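Local structure of fibrinogen binding protein (3DOA) at residues L18-V23 with V38-Q43; H24-P29 with K80-G85; I169-I174 with E199-L204. The protein probably binds fibrinogen and belongs to the NFACT family, whose N-terminal and middle domains it carries. All blocks are in the same frame, centred on the assembly; numbering follows the deposited sequence.

Contact 1: L18-V23 with V38-Q43; sequences LTTGRV and VRQNRQ
V38 sets CG1 anti to its backbone N (chi1 -178°), and L18, with CG beside its own backbone N, reaches across with CD2, which lies 4.1 Å from V38 CG1; the two side chains cross obliquely. They meet at the open end of the antiparallel beta hairpin formed by strands 22-30 and 33-40, where the first strand begins and the second ends. The register rests on two pairs. R22 and R39 form the hydrogen-bonded pair: R22 N donates to R39 O at 3.0 Å, nearly straight at 170°, and R39 N donates to R22 O at 2.8 Å. The second donor lies in its acceptor's carbonyl plane, whereas the first is tilted out of it. R22 O also receives a CA-H contact from V38 CA at 3.4 Å. V23 and V38 form the next, non-hydrogen-bonded pair, with 4.7 Å between their CA atoms. Alternation puts both arginines on one face and both valines on the other, where V38 touches I87 and L18 touches I90 of strand 86-92.

Ahead of the strand, L18-G21 is a type II turn, closed by G21 N donating to L18 O at 2.9 Å. On the partner strand, at the same end of the hairpin, the type I' turn Q40-Q43 leads into strand 43-50, and the Q40 chain bends toward the L18-G21 turn. G21 has no side chain, and V38 CG1 rests 4.0 Å from its CA.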
# COMPACT_ATOMS: atom_id res chain seq x y z
N LEU A 18 9.75 5.16 -11.54
CA LEU A 18 8.83 5.01 -12.66
C LEU A 18 8.12 6.33 -13.10
O LEU A 18 7.55 6.39 -14.19
CB LEU A 18 7.77 3.93 -12.34
CG LEU A 18 8.18 2.47 -12.04
CD1 LEU A 18 7.01 1.66 -11.48
CD2 LEU A 18 8.72 1.82 -13.27
N THR A 19 8.09 7.38 -12.29
CA THR A 19 7.48 8.66 -12.78
C THR A 19 8.10 9.14 -14.11
O THR A 19 9.30 9.10 -14.23
CB THR A 19 7.66 9.75 -11.75
OG1 THR A 19 7.60 9.15 -10.49
CG2 THR A 19 6.58 10.71 -11.80
N THR A 20 7.30 9.57 -15.10
CA THR A 20 7.79 9.84 -16.48
C THR A 20 7.69 8.69 -17.42
O THR A 20 7.73 8.89 -18.62
CB THR A 20 9.24 10.22 -16.46
OG1 THR A 20 9.29 11.42 -15.74
CG2 THR A 20 9.87 10.40 -17.87
N GLY A 21 7.58 7.47 -16.90
CA GLY A 21 7.56 6.30 -17.73
C GLY A 21 6.23 6.30 -18.44
O GLY A 21 5.26 6.96 -18.03
N ARG A 22 6.21 5.51 -19.51
CA ARG A 22 5.08 5.29 -20.37
C ARG A 22 4.44 3.93 -20.09
O ARG A 22 5.12 2.92 -19.98
CB ARG A 22 5.57 5.30 -21.81
CG ARG A 22 4.45 5.29 -22.86
CD ARG A 22 4.94 5.50 -24.27
NE ARG A 22 5.88 6.63 -24.47
CZ ARG A 22 5.59 7.95 -24.61
NH1 ARG A 22 4.35 8.42 -24.52
NH2 ARG A 22 6.58 8.83 -24.83
N VAL A 23 3.12 3.92 -20.04
CA VAL A 23 2.38 2.69 -19.89
C VAL A 23 2.35 1.97 -21.25
O VAL A 23 1.79 2.43 -22.26
CB VAL A 23 0.97 2.97 -19.46
CG1 VAL A 23 0.25 1.70 -19.19
CG2 VAL A 23 0.97 3.90 -18.27
N VAL A 38 5.43 -0.75 -17.43
CA VAL A 38 5.86 0.60 -17.59
C VAL A 38 7.24 0.61 -18.22
O VAL A 38 8.16 -0.01 -17.73
CB VAL A 38 5.94 1.28 -16.25
CG1 VAL A 38 6.35 2.75 -16.43
CG2 VAL A 38 4.59 1.13 -15.59
N ARG A 39 7.36 1.36 -19.30
CA ARG A 39 8.58 1.44 -20.08
C ARG A 39 9.18 2.81 -19.81
O ARG A 39 8.57 3.82 -20.04
CB ARG A 39 8.25 1.22 -21.53
CG ARG A 39 9.41 0.94 -22.39
CD ARG A 39 9.02 0.64 -23.87
NE ARG A 39 10.26 0.55 -24.66
CZ ARG A 39 10.78 -0.57 -25.15
NH1 ARG A 39 11.93 -0.52 -25.84
NH2 ARG A 39 10.14 -1.74 -24.97
N GLN A 40 10.36 2.80 -19.23
CA GLN A 40 11.05 3.99 -18.80
C GLN A 40 12.36 3.83 -19.55
O GLN A 40 12.88 2.75 -19.59
CB GLN A 40 11.23 3.96 -17.28
CG GLN A 40 12.08 5.05 -16.74
CD GLN A 40 11.36 6.38 -16.76
OE1 GLN A 40 10.62 6.70 -15.81
NE2 GLN A 40 11.55 7.19 -17.84
N ASN A 41 12.85 4.86 -20.22
CA ASN A 41 14.03 4.73 -21.08
C ASN A 41 14.20 3.35 -21.78
O ASN A 41 15.24 2.75 -21.76
CB ASN A 41 15.26 5.08 -20.27
CG ASN A 41 16.55 4.95 -21.08
OD1 ASN A 41 16.54 5.01 -22.31
ND2 ASN A 41 17.67 4.78 -20.39
N ARG A 42 13.18 2.86 -22.43
CA ARG A 42 13.30 1.65 -23.26
C ARG A 42 13.51 0.31 -22.57
O ARG A 42 13.81 -0.68 -23.24
CB ARG A 42 14.36 1.88 -24.31
CG ARG A 42 13.85 2.80 -25.40
CD ARG A 42 14.41 2.34 -26.76
NE ARG A 42 14.20 3.31 -27.83
CZ ARG A 42 14.75 4.52 -27.87
NH1 ARG A 42 15.53 4.97 -26.89
NH2 ARG A 42 14.51 5.32 -28.90
N GLN A 43 13.31 0.27 -21.26
CA GLN A 43 13.30 -0.96 -20.51
C GLN A 43 11.97 -1.10 -19.92
O GLN A 43 11.40 -0.13 -19.47
CB GLN A 43 14.25 -0.89 -19.36
CG GLN A 43 15.64 -0.50 -19.74
CD GLN A 43 16.23 -1.42 -20.75
OE1 GLN A 43 16.93 -0.98 -21.61
NE2 GLN A 43 15.97 -2.71 -20.63

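Contact 2: H24-P29 with K80-G85; sequences HKINQP and KHLEGG
A classic beta bulge in strand 22-30, with H24 and K25 both facing V37 of the neighbouring strand, lies beside E83, just past the C-terminal end of helix 73-82, and I26 beyond the bulge meets L82 of that helix. No hydrogen bond joins segments 24-29 and 80-85; the evidence is one apolar meeting and the approach of one carboxylate to a backbone. In the apolar meeting, I26 CD1 stands 4.0 Å from L82 CB. I26 has CG1 anti to its carbonyl carbon (chi1 -51°) and CD1 anti to CA (chi2 -174°), which extends the CG1 arm toward the helix end, and the two side chains cross at about a right angle. F78 of the same helix also touches I26, while L82 touches V117 of strand 112-120, so the pair lies where the helix end, strand 22-30 and strand 112-120 meet.

E83 is the first residue beyond the helix to leave helical backbone angles. Its CG, anti to the backbone N, comes to 4.3 Å from H24 C, and the extended chain brings the carboxylate beside the backbone, with OE1 3.7 Å from K25 CA and equally far from I26 N. That second distance is too long to be counted as a bond. R79 NE, one helical turn earlier, makes a long, weak ion pair with E83 OE1 and a weak hydrogen bond to I26 O.

The chain then reverses through L82-G85, with G85 N donating to L82 O at 2.7 Å. G84 takes a positive phi of 110°, suited to glycine at the third position. A helix ending in a type II turn that feeds strand 86-92, packed on a bulged strand that is outermost in its own sheet, is a helix-to-strand connection laid against an antiparallel sheet.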
# COMPACT_ATOMS: atom_id res chain seq x y z
N HIS A 24 2.93 0.80 -21.25
CA HIS A 24 3.30 0.14 -22.46
C HIS A 24 2.46 -1.06 -22.75
O HIS A 24 2.48 -1.55 -23.88
CB HIS A 24 4.74 -0.30 -22.31
CG HIS A 24 5.32 -0.90 -23.54
ND1 HIS A 24 5.47 -2.26 -23.69
CD2 HIS A 24 5.80 -0.33 -24.67
CE1 HIS A 24 6.03 -2.51 -24.86
NE2 HIS A 24 6.24 -1.36 -25.48
N LYS A 25 1.74 -1.56 -21.75
CA LYS A 25 1.08 -2.87 -21.82
C LYS A 25 0.29 -3.06 -20.54
O LYS A 25 0.70 -2.63 -19.44
CB LYS A 25 2.13 -3.96 -21.92
CG LYS A 25 1.73 -5.27 -22.64
CD LYS A 25 2.86 -5.76 -23.71
CE LYS A 25 4.32 -6.06 -23.07
NZ LYS A 25 5.54 -5.98 -24.03
N ILE A 26 -0.86 -3.71 -20.66
CA ILE A 26 -1.65 -3.99 -19.47
C ILE A 26 -2.30 -5.34 -19.63
O ILE A 26 -3.09 -5.52 -20.53
CB ILE A 26 -2.72 -2.92 -19.20
CG1 ILE A 26 -2.06 -1.53 -19.22
CG2 ILE A 26 -3.46 -3.21 -17.84
CD1 ILE A 26 -2.97 -0.37 -18.82
N ASN A 27 -1.94 -6.29 -18.77
CA ASN A 27 -2.62 -7.56 -18.75
C ASN A 27 -3.32 -7.85 -17.44
O ASN A 27 -3.27 -7.07 -16.51
CB ASN A 27 -1.66 -8.65 -19.09
CG ASN A 27 -0.89 -8.36 -20.30
OD1 ASN A 27 -1.22 -8.81 -21.38
ND2 ASN A 27 0.16 -7.59 -20.14
N GLN A 28 -4.01 -8.99 -17.39
CA GLN A 28 -4.84 -9.36 -16.27
C GLN A 28 -4.70 -10.86 -16.27
O GLN A 28 -5.40 -11.54 -16.98
CB GLN A 28 -6.30 -8.92 -16.54
CG GLN A 28 -7.36 -9.31 -15.49
CD GLN A 28 -8.75 -8.82 -15.85
OE1 GLN A 28 -8.90 -7.72 -16.34
NE2 GLN A 28 -9.75 -9.61 -15.61
N PRO A 29 -3.75 -11.38 -15.50
CA PRO A 29 -3.53 -12.82 -15.59
C PRO A 29 -4.54 -13.65 -14.86
O PRO A 29 -4.53 -14.86 -15.06
CB PRO A 29 -2.16 -13.01 -14.96
CG PRO A 29 -1.65 -11.54 -14.73
CD PRO A 29 -2.85 -10.75 -14.53
N LYS A 80 -7.41 1.18 -23.25
CA LYS A 80 -8.10 2.30 -23.87
C LYS A 80 -7.69 3.62 -23.28
O LYS A 80 -7.33 4.55 -23.97
CB LYS A 80 -9.58 2.18 -23.61
CG LYS A 80 -10.49 2.65 -24.73
CD LYS A 80 -12.03 2.76 -24.32
CE LYS A 80 -12.51 4.24 -24.14
NZ LYS A 80 -13.73 4.50 -24.97
N HIS A 81 -7.72 3.71 -21.96
CA HIS A 81 -7.46 4.98 -21.28
C HIS A 81 -6.02 5.22 -20.90
O HIS A 81 -5.65 6.37 -20.67
CB HIS A 81 -8.27 5.04 -20.02
CG HIS A 81 -9.74 5.09 -20.23
ND1 HIS A 81 -10.47 6.24 -20.03
CD2 HIS A 81 -10.63 4.12 -20.54
CE1 HIS A 81 -11.75 5.97 -20.24
NE2 HIS A 81 -11.87 4.69 -20.56
N LEU A 82 -5.22 4.16 -20.76
CA LEU A 82 -3.88 4.33 -20.16
C LEU A 82 -2.74 3.95 -21.08
O LEU A 82 -1.71 4.56 -21.07
CB LEU A 82 -3.78 3.53 -18.86
CG LEU A 82 -4.89 3.78 -17.83
CD1 LEU A 82 -4.70 2.94 -16.59
CD2 LEU A 82 -5.01 5.27 -17.48
N GLU A 83 -2.95 2.94 -21.90
CA GLU A 83 -1.92 2.47 -22.79
C GLU A 83 -1.57 3.66 -23.63
O GLU A 83 -2.46 4.33 -24.22
CB GLU A 83 -2.43 1.32 -23.63
CG GLU A 83 -1.36 0.37 -24.08
CD GLU A 83 -1.95 -0.99 -24.58
OE1 GLU A 83 -1.99 -1.97 -23.75
OE2 GLU A 83 -2.36 -1.08 -25.80
N GLY A 84 -0.29 3.96 -23.64
CA GLY A 84 0.20 5.17 -24.26
C GLY A 84 0.73 6.22 -23.31
O GLY A 84 1.73 6.86 -23.60
N GLY A 85 0.05 6.37 -22.16
CA GLY A 85 0.23 7.49 -21.23
C GLY A 85 1.55 7.58 -20.50
O GLY A 85 2.37 6.65 -20.50

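Contact 3: I169-I174 with E199-L204; sequences INPYDI and EGFSPL
I169 O accepts the backbone hydrogen bond that joins the two segments: E199 N donates to it at 2.7 Å and 175°, with the donor tilted modestly from the carbonyl plane. E199 CB lies near the same oxygen, at 3.5 Å. I169 also bonds through its backbone to Q197, so this loop residue is tied to the last residue of helix 190-197 and to E199 just beyond it.

The next residue, N170, turns its side chain back on its own loop. Its CG is anti to the backbone N (chi1 -171°), and OD1 accepts from Y172 N at 2.8 Å, which defines an Asx turn. The amide's other end faces E199: ND2 is 3.7 Å from OE1, a separation beyond hydrogen bonding, and the amide and carboxylate planes stand 87° apart. The two groups adjoin without a bond; E199 OE1 has a hydrogen bond outside the two segments.

P171 provides the apolar part. Its CD approaches E199 O at 3.5 Å, while that oxygen takes a hydrogen bond from N95 ND2. Farther round the ring, P171 CB meets F201 CZ at 3.8 Å and P171 CG meets F201 CE1 at 3.9 Å. The approach to the phenyl ring is oblique, and the two side chains slide past each other in opposite directions. M229 of helix 220-232 touches both, and L6 of helix 5-15 touches F201, so the proline and phenylalanine lie among several helices.

Beyond F201, S202 occupies the N-cap position of helix 203-210, its OG making a weak bond to I205 N and also hydrogen-bonding to D4 OD1. An Asx turn docked on a short, glycine-containing link between two helices, the second N-capped by serine, is probably part of the helical region of the NFACT family, which belongs to the H2TH (helix-two-turn-helix) clan.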
# COMPACT_ATOMS: atom_id res chain seq x y z
N ILE A 169 -5.74 9.08 12.97
CA ILE A 169 -4.76 10.12 12.84
C ILE A 169 -3.57 9.60 12.09
O ILE A 169 -3.30 8.43 12.10
CB ILE A 169 -4.29 10.59 14.18
CG1 ILE A 169 -5.43 11.22 14.93
CG2 ILE A 169 -3.26 11.63 14.00
CD1 ILE A 169 -5.79 10.50 16.17
N ASN A 170 -2.89 10.49 11.40
CA ASN A 170 -1.71 10.13 10.64
C ASN A 170 -0.51 10.14 11.63
O ASN A 170 -0.12 11.19 12.18
CB ASN A 170 -1.48 11.04 9.42
CG ASN A 170 -0.35 10.54 8.47
OD1 ASN A 170 0.71 10.04 8.88
ND2 ASN A 170 -0.59 10.65 7.18
N PRO A 171 0.06 8.96 11.87
CA PRO A 171 1.15 8.87 12.76
C PRO A 171 2.26 9.78 12.35
O PRO A 171 3.08 10.12 13.20
CB PRO A 171 1.60 7.43 12.64
CG PRO A 171 1.01 6.95 11.47
CD PRO A 171 -0.26 7.63 11.34
N TYR A 172 2.34 10.19 11.10
CA TYR A 172 3.41 11.11 10.78
C TYR A 172 3.09 12.52 11.21
O TYR A 172 3.97 13.31 11.23
CB TYR A 172 3.75 11.06 9.32
CG TYR A 172 4.37 9.77 8.97
CD1 TYR A 172 5.71 9.54 9.28
CD2 TYR A 172 3.64 8.76 8.37
CE1 TYR A 172 6.33 8.34 9.03
CE2 TYR A 172 4.25 7.53 8.09
CZ TYR A 172 5.60 7.35 8.44
OH TYR A 172 6.24 6.18 8.18
N ASP A 173 1.85 12.84 11.58
CA ASP A 173 1.48 14.25 11.87
C ASP A 173 1.48 14.56 13.36
O ASP A 173 0.95 15.57 13.82
CB ASP A 173 0.10 14.54 11.30
CG ASP A 173 0.06 14.47 9.75
OD1 ASP A 173 1.11 14.49 9.02
OD2 ASP A 173 -1.08 14.40 9.25
N ILE A 174 2.08 13.68 14.14
CA ILE A 174 1.86 13.68 15.57
C ILE A 174 3.19 13.32 16.20
O ILE A 174 4.00 12.62 15.56
CB ILE A 174 0.76 12.68 15.90
CG1 ILE A 174 0.40 12.76 17.37
CG2 ILE A 174 1.15 11.25 15.48
CD1 ILE A 174 -1.00 12.25 17.65
N GLU A 199 -3.82 5.79 11.58
CA GLU A 199 -4.09 5.42 10.16
C GLU A 199 -2.96 4.57 9.63
O GLU A 199 -1.77 4.88 9.78
CB GLU A 199 -4.30 6.70 9.27
CG GLU A 199 -4.46 6.50 7.68
CD GLU A 199 -4.54 7.84 6.82
OE1 GLU A 199 -3.90 8.90 7.16
OE2 GLU A 199 -5.26 7.79 5.76
N GLY A 200 -3.32 3.49 9.02
CA GLY A 200 -2.30 2.64 8.43
C GLY A 200 -1.44 1.79 9.34
O GLY A 200 -0.50 1.16 8.86
N PHE A 201 -1.75 1.73 10.62
CA PHE A 201 -1.04 0.82 11.53
C PHE A 201 -1.50 -0.63 11.40
O PHE A 201 -2.57 -0.91 10.86
CB PHE A 201 -1.20 1.28 12.98
CG PHE A 201 -0.15 2.27 13.44
CD1 PHE A 201 0.92 2.66 12.61
CD2 PHE A 201 -0.19 2.74 14.75
CE1 PHE A 201 1.89 3.53 13.07
CE2 PHE A 201 0.78 3.60 15.20
CZ PHE A 201 1.81 4.00 14.35
N SER A 202 -0.64 -1.53 11.84
CA SER A 202 -0.89 -2.98 11.91
C SER A 202 -0.39 -3.51 13.26
O SER A 202 0.53 -2.90 13.90
CB SER A 202 -0.08 -3.73 10.86
OG SER A 202 1.28 -3.32 10.96
N PRO A 203 -0.92 -4.67 13.66
CA PRO A 203 -0.42 -5.49 14.72
C PRO A 203 1.11 -5.51 14.77
O PRO A 203 1.71 -5.16 15.79
CB PRO A 203 -0.98 -6.83 14.34
CG PRO A 203 -2.27 -6.52 13.85
CD PRO A 203 -2.09 -5.31 13.06
N LEU A 204 1.73 -5.85 13.64
CA LEU A 204 3.16 -5.91 13.55
C LEU A 204 3.79 -4.68 14.12
O LEU A 204 4.66 -4.78 15.03
CB LEU A 204 3.63 -6.08 12.12
CG LEU A 204 3.58 -7.51 11.58
CD1 LEU A 204 3.51 -7.64 10.00
CD2 LEU A 204 4.80 -8.20 12.15

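Contacts 1 and 2 are neighbours, their centres 12 Å apart, and share strand 22-30; their segments alternate along the chain. They touch directly: V23 N lies 2.9 Å from G85 O and V23 O 2.9 Å from G84 N, two probable hydrogen bonds that continue the hairpin strand onto the turn after helix 73-82. R39 CD also packs on H24 CD2 at 3.5 Å. Contact 3 lies in a mainly helical region on the opposite side of the chain's centre. Its centre is 32 Å from that of contact 1 and 33 Å from that of contact 2, with nearest atoms about 19 Å and about 23 Å away respectively.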